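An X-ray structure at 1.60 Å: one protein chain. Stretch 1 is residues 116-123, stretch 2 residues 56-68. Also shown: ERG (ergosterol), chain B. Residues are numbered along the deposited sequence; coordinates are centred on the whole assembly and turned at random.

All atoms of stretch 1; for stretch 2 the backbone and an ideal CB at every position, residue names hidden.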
# COMPACT_ATOMS: atom_id res chain seq x y z
N ARG A 116 4.82 7.56 -12.34
CA ARG A 116 4.15 8.51 -11.45
C ARG A 116 5.20 9.22 -10.60
O ARG A 116 5.34 8.98 -9.40
CB ARG A 116 3.08 7.79 -10.60
CG ARG A 116 1.90 7.32 -11.45
CD ARG A 116 1.22 6.14 -10.79
NE ARG A 116 0.40 6.58 -9.67
CZ ARG A 116 -0.31 5.75 -8.92
NH1 ARG A 116 -0.29 4.44 -9.16
NH2 ARG A 116 -1.05 6.25 -7.93
N VAL A 117 5.95 10.12 -11.24
CA VAL A 117 6.99 10.89 -10.55
C VAL A 117 6.29 12.13 -10.00
O VAL A 117 6.26 13.20 -10.62
CB VAL A 117 8.16 11.22 -11.48
CG1 VAL A 117 9.22 12.04 -10.75
CG2 VAL A 117 8.80 9.93 -12.00
N ALA A 118 5.70 11.97 -8.82
CA ALA A 118 4.83 13.00 -8.28
C ALA A 118 4.57 12.72 -6.81
O ALA A 118 4.48 11.56 -6.39
CB ALA A 118 3.49 13.06 -9.03
N LYS A 119 4.38 13.80 -6.06
CA LYS A 119 4.14 13.73 -4.63
C LYS A 119 2.65 13.52 -4.36
O LYS A 119 1.84 14.39 -4.73
CB LYS A 119 4.62 15.02 -3.97
CG LYS A 119 4.38 15.14 -2.48
CD LYS A 119 4.90 16.50 -2.01
CE LYS A 119 4.10 17.06 -0.85
NZ LYS A 119 4.64 18.40 -0.44
N PRO A 120 2.24 12.41 -3.73
CA PRO A 120 0.85 12.28 -3.28
C PRO A 120 0.56 13.26 -2.16
O PRO A 120 1.47 13.82 -1.54
CB PRO A 120 0.76 10.84 -2.76
CG PRO A 120 2.01 10.13 -3.28
CD PRO A 120 3.05 11.25 -3.34
N PHE A 121 -0.73 13.44 -1.86
CA PHE A 121 -1.09 14.34 -0.78
C PHE A 121 -0.58 13.82 0.56
O PHE A 121 -0.65 12.62 0.86
CB PHE A 121 -2.61 14.54 -0.71
CG PHE A 121 -3.10 15.64 -1.60
CD1 PHE A 121 -3.18 15.45 -2.98
CD2 PHE A 121 -3.48 16.87 -1.07
CE1 PHE A 121 -3.63 16.48 -3.81
CE2 PHE A 121 -3.92 17.89 -1.90
CZ PHE A 121 -4.00 17.71 -3.27
N ASN A 122 -0.08 14.73 1.37
CA ASN A 122 0.29 14.44 2.74
C ASN A 122 -1.00 14.44 3.56
O ASN A 122 -1.65 15.49 3.68
CB ASN A 122 1.29 15.51 3.22
CG ASN A 122 1.90 15.19 4.56
OD1 ASN A 122 1.84 14.06 5.04
ND2 ASN A 122 2.51 16.19 5.18
N PRO A 123 -1.44 13.30 4.10
CA PRO A 123 -2.76 13.26 4.74
C PRO A 123 -2.80 14.15 5.96
O PRO A 123 -1.81 14.31 6.68
CB PRO A 123 -2.93 11.78 5.12
CG PRO A 123 -1.95 11.04 4.24
CD PRO A 123 -0.77 11.99 4.14
N UNK A 56 13.09 17.25 2.78
CA UNK A 56 12.14 16.15 2.82
C UNK A 56 11.00 16.41 1.84
O UNK A 56 10.76 17.55 1.42
CB UNK A 56 11.60 15.96 4.24
N UNK A 57 10.31 15.34 1.45
CA UNK A 57 9.16 15.49 0.56
C UNK A 57 8.12 16.44 1.15
O UNK A 57 7.50 17.22 0.42
CB UNK A 57 8.52 14.13 0.28
N UNK A 58 7.92 16.39 2.46
CA UNK A 58 6.86 17.19 3.08
C UNK A 58 7.26 18.64 3.26
O UNK A 58 6.38 19.51 3.31
CB UNK A 58 6.48 16.60 4.44
N UNK A 59 8.56 18.93 3.37
CA UNK A 59 9.03 20.30 3.53
C UNK A 59 9.17 21.05 2.21
O UNK A 59 9.48 22.24 2.23
CB UNK A 59 10.38 20.30 4.26
N UNK A 60 8.95 20.39 1.08
CA UNK A 60 9.10 21.02 -0.21
C UNK A 60 7.77 21.58 -0.70
O UNK A 60 6.71 20.99 -0.47
CB UNK A 60 9.67 20.02 -1.22
N UNK A 61 7.84 22.70 -1.40
CA UNK A 61 6.72 23.21 -2.18
C UNK A 61 6.98 22.90 -3.64
O UNK A 61 8.04 23.23 -4.18
CB UNK A 61 6.52 24.71 -1.96
N UNK A 62 6.01 22.25 -4.28
CA UNK A 62 6.20 21.76 -5.63
C UNK A 62 5.11 22.29 -6.54
O UNK A 62 3.97 22.51 -6.09
CB UNK A 62 6.22 20.23 -5.65
N UNK A 63 5.42 22.52 -7.81
CA UNK A 63 4.37 22.84 -8.78
C UNK A 63 3.46 21.65 -8.97
O UNK A 63 3.80 20.51 -8.66
CB UNK A 63 4.97 23.27 -10.12
N UNK A 64 2.26 21.93 -9.49
CA UNK A 64 1.26 20.87 -9.61
C UNK A 64 1.71 19.77 -10.56
O UNK A 64 1.25 18.63 -10.45
CB UNK A 64 -0.07 21.45 -10.09
N UNK A 65 2.62 20.07 -11.49
CA UNK A 65 3.20 19.04 -12.35
C UNK A 65 3.85 17.91 -11.55
O UNK A 65 3.99 16.80 -12.07
CB UNK A 65 4.23 19.67 -13.29
N UNK A 66 4.25 18.17 -10.31
CA UNK A 66 4.88 17.12 -9.50
C UNK A 66 4.02 16.76 -8.29
O UNK A 66 4.54 16.25 -7.29
CB UNK A 66 6.27 17.57 -9.04
N UNK A 67 2.72 17.00 -8.39
CA UNK A 67 1.74 16.53 -7.42
C UNK A 67 0.83 15.50 -8.09
O UNK A 67 0.63 15.52 -9.31
CB UNK A 67 0.92 17.70 -6.86
N UNK A 68 0.26 14.61 -7.28
CA UNK A 68 -0.71 13.63 -7.76
C UNK A 68 -1.96 13.70 -6.89
O UNK A 68 -1.84 13.78 -5.67
CB UNK A 68 -0.12 12.22 -7.75
C1 ERG B . 5.68 2.66 -2.53
C2 ERG B . 4.74 1.52 -2.13
C3 ERG B . 4.43 1.70 -0.67
C4 ERG B . 3.75 3.04 -0.43
C5 ERG B . 4.49 4.14 -0.98
C6 ERG B . 4.44 5.37 -0.35
C7 ERG B . 5.07 6.52 -0.85
C8 ERG B . 5.80 6.46 -2.05
C9 ERG B . 6.06 5.18 -2.61
C10 ERG B . 5.06 4.04 -2.28
C11 ERG B . 6.43 5.21 -4.15
C12 ERG B . 7.30 6.41 -4.54
C13 ERG B . 6.60 7.70 -4.05
C14 ERG B . 6.58 7.59 -2.51
C15 ERG B . 6.13 8.98 -2.11
C16 ERG B . 6.83 9.92 -3.13
C17 ERG B . 7.45 8.96 -4.19
C18 ERG B . 5.20 7.89 -4.68
C19 ERG B . 3.83 4.24 -3.21
C20 ERG B . 7.50 9.68 -5.56
C21 ERG B . 8.01 8.81 -6.70
C22 ERG B . 8.43 10.87 -5.37
C23 ERG B . 7.90 12.26 -5.45
C24 ERG B . 8.85 13.44 -5.23
C25 ERG B . 8.52 14.53 -6.26
C26 ERG B . 8.75 13.96 -7.66
C27 ERG B . 9.42 15.77 -6.11
C28 ERG B . 8.62 13.92 -3.81
O1 ERG B . 3.57 0.60 -0.20

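At position 56 nothing of stretch 1 lies within 5.5 Å of the ideal CB, so many residues would serve. The backbone just beyond it adopts helical angles, however, and a short side chain that accepts hydrogen bonds could tie down the free amide at 58. The residue is Asp56: its OD1 accepts from the backbone N of 58 at 2.7 Å.

Position 57 has its CB 4.9 Å from Lys119 CD, with the sterol side chain and ring D nearby. A long, flexible apolar residue suits this place, leucine or methionine for instance. It is Met57, whose CG packs 3.8 Å from Lys119 CG while SD reaches within 3.6 Å of ERG C16. Its carbonyl matters as much, since Lys119 NZ donates to Met57 O at 3.2 Å.

At 58 the CB is 4.1 Å from Asn122 ND2, and a small or medium residue would fit, polar or not. Thr58 places CG2 3.7 Å from Asn122 ND2, and Thr58 OG1 donates to Asp56 OD1 at 2.8 Å.

Position 59 points away from stretch 1 and leaves the choice wide; it is Arg59. At 60 the CB stands 5.3 Å from Lys119 NZ, but the carbonyl is the nearer feature: the backbone O of 60 lies 3.3 Å from Lys119 NZ. CA-to-CB points sideways, so stretch 1 asks little here and many types, apolar or polar, would do. The residue is Met60, whose end leads away from stretch 1. Position 61 points away again and is Thr61.

At 62 CB points toward stretch 1, 5.4 Å from Lys119 CD, and the sterol tail lies close by. A branched aliphatic residue could fill the gap. Leu62 does so, its CD1 touching Lys119 CD at 3.6 Å and ERG C27 at 3.8 Å.

Positions 63, 64 and 65 make little or no contact. The phi of -66° at 63 would allow proline, among others, and the residue is Pro63. At 64 and 65, which form a short 3-10 segment, no stretch 1 atom lies within 5.5 Å of the ideal CB, so many types would do; they are Val64 and Ser65.

At 66 the CB passes sideways, 4.6 Å from Val117 O, with the end of the sterol tail near. A large apolar side chain is favoured, aromatic or aliphatic. Phe66 sets its ring edge against Val117 O, 3.5 Å from CD1. Its own carbonyl O accepts from Lys119 N at 2.7 Å, nearly straight at 177°.

Position 67 pairs in parallel with Lys119, and both side chains share one face of the sheet. A polar residue could join the lysine there, though beta-branched ones would also fit a strand. Asn67 brings ND2 4.0 Å from Lys119 CB, and water 1 accepts from Lys119 NZ at 3.2 Å and weakly from Asn67 ND2 at 3.5 Å.

At 68 the backbone N donates to Lys119 O at 3.0 Å. The CB, 3.9 Å from Ala118 CB, starts sideways, but the guanidinium of Arg116 lies within reach of a long acid. Glu68, extended with chi1 and chi2 both t, receives Arg116 NH2 at OE1 and Arg116 NE at OE2, each at 2.9 Å, a two-pronged salt bridge.

Stretch 2 56-68: DMTRMTLPVSFNE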
# COMPACT_ATOMS: atom_id res chain seq x y z
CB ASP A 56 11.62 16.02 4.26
CG ASP A 56 10.71 14.84 4.45
OD1 ASP A 56 9.49 14.98 4.21
OD2 ASP A 56 11.21 13.77 4.87
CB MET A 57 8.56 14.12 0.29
CG MET A 57 7.11 14.11 -0.12
SD MET A 57 6.62 12.42 -0.52
CE MET A 57 6.29 11.72 1.11
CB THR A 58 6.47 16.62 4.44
OG1 THR A 58 7.59 16.69 5.33
CG2 THR A 58 6.00 15.18 4.30
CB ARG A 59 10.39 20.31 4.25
CG ARG A 59 10.36 19.73 5.66
CD ARG A 59 9.97 20.77 6.70
NE ARG A 59 8.61 21.26 6.51
CZ ARG A 59 7.51 20.58 6.83
NH1 ARG A 59 7.61 19.37 7.35
NH2 ARG A 59 6.31 21.12 6.62
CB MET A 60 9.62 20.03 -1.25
CG MET A 60 11.07 19.65 -1.08
SD MET A 60 11.50 18.44 -2.34
CE MET A 60 13.22 18.12 -1.95
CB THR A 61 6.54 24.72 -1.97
OG1 THR A 61 7.81 25.31 -1.66
CG2 THR A 61 5.57 24.97 -0.83
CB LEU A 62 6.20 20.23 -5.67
CG LEU A 62 7.27 19.58 -4.79
CD1 LEU A 62 6.94 18.12 -4.53
CD2 LEU A 62 8.65 19.70 -5.43
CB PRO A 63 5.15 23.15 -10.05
CG PRO A 63 6.39 22.31 -9.92
CD PRO A 63 6.73 22.33 -8.45
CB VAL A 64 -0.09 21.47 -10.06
CG1 VAL A 64 -0.01 21.94 -11.50
CG2 VAL A 64 -1.19 20.43 -9.89
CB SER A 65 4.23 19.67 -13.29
OG SER A 65 3.61 20.64 -14.12
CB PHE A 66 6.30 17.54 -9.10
CG PHE A 66 7.23 17.60 -10.27
CD1 PHE A 66 7.54 16.43 -10.96
CD2 PHE A 66 7.73 18.80 -10.72
CE1 PHE A 66 8.36 16.46 -12.08
CE2 PHE A 66 8.56 18.84 -11.83
CZ PHE A 66 8.87 17.67 -12.51
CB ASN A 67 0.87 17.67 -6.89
CG ASN A 67 1.62 18.64 -6.00
OD1 ASN A 67 1.23 19.80 -5.91
ND2 ASN A 67 2.66 18.18 -5.34
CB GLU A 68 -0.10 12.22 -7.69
CG GLU A 68 -0.98 11.13 -8.25
CD GLU A 68 -0.32 9.77 -8.11
OE1 GLU A 68 -0.62 9.03 -7.16
OE2 GLU A 68 0.51 9.44 -8.97
O HOH W 1 3.08 20.25 -2.55
O HOH W 2 -0.33 15.98 -4.19
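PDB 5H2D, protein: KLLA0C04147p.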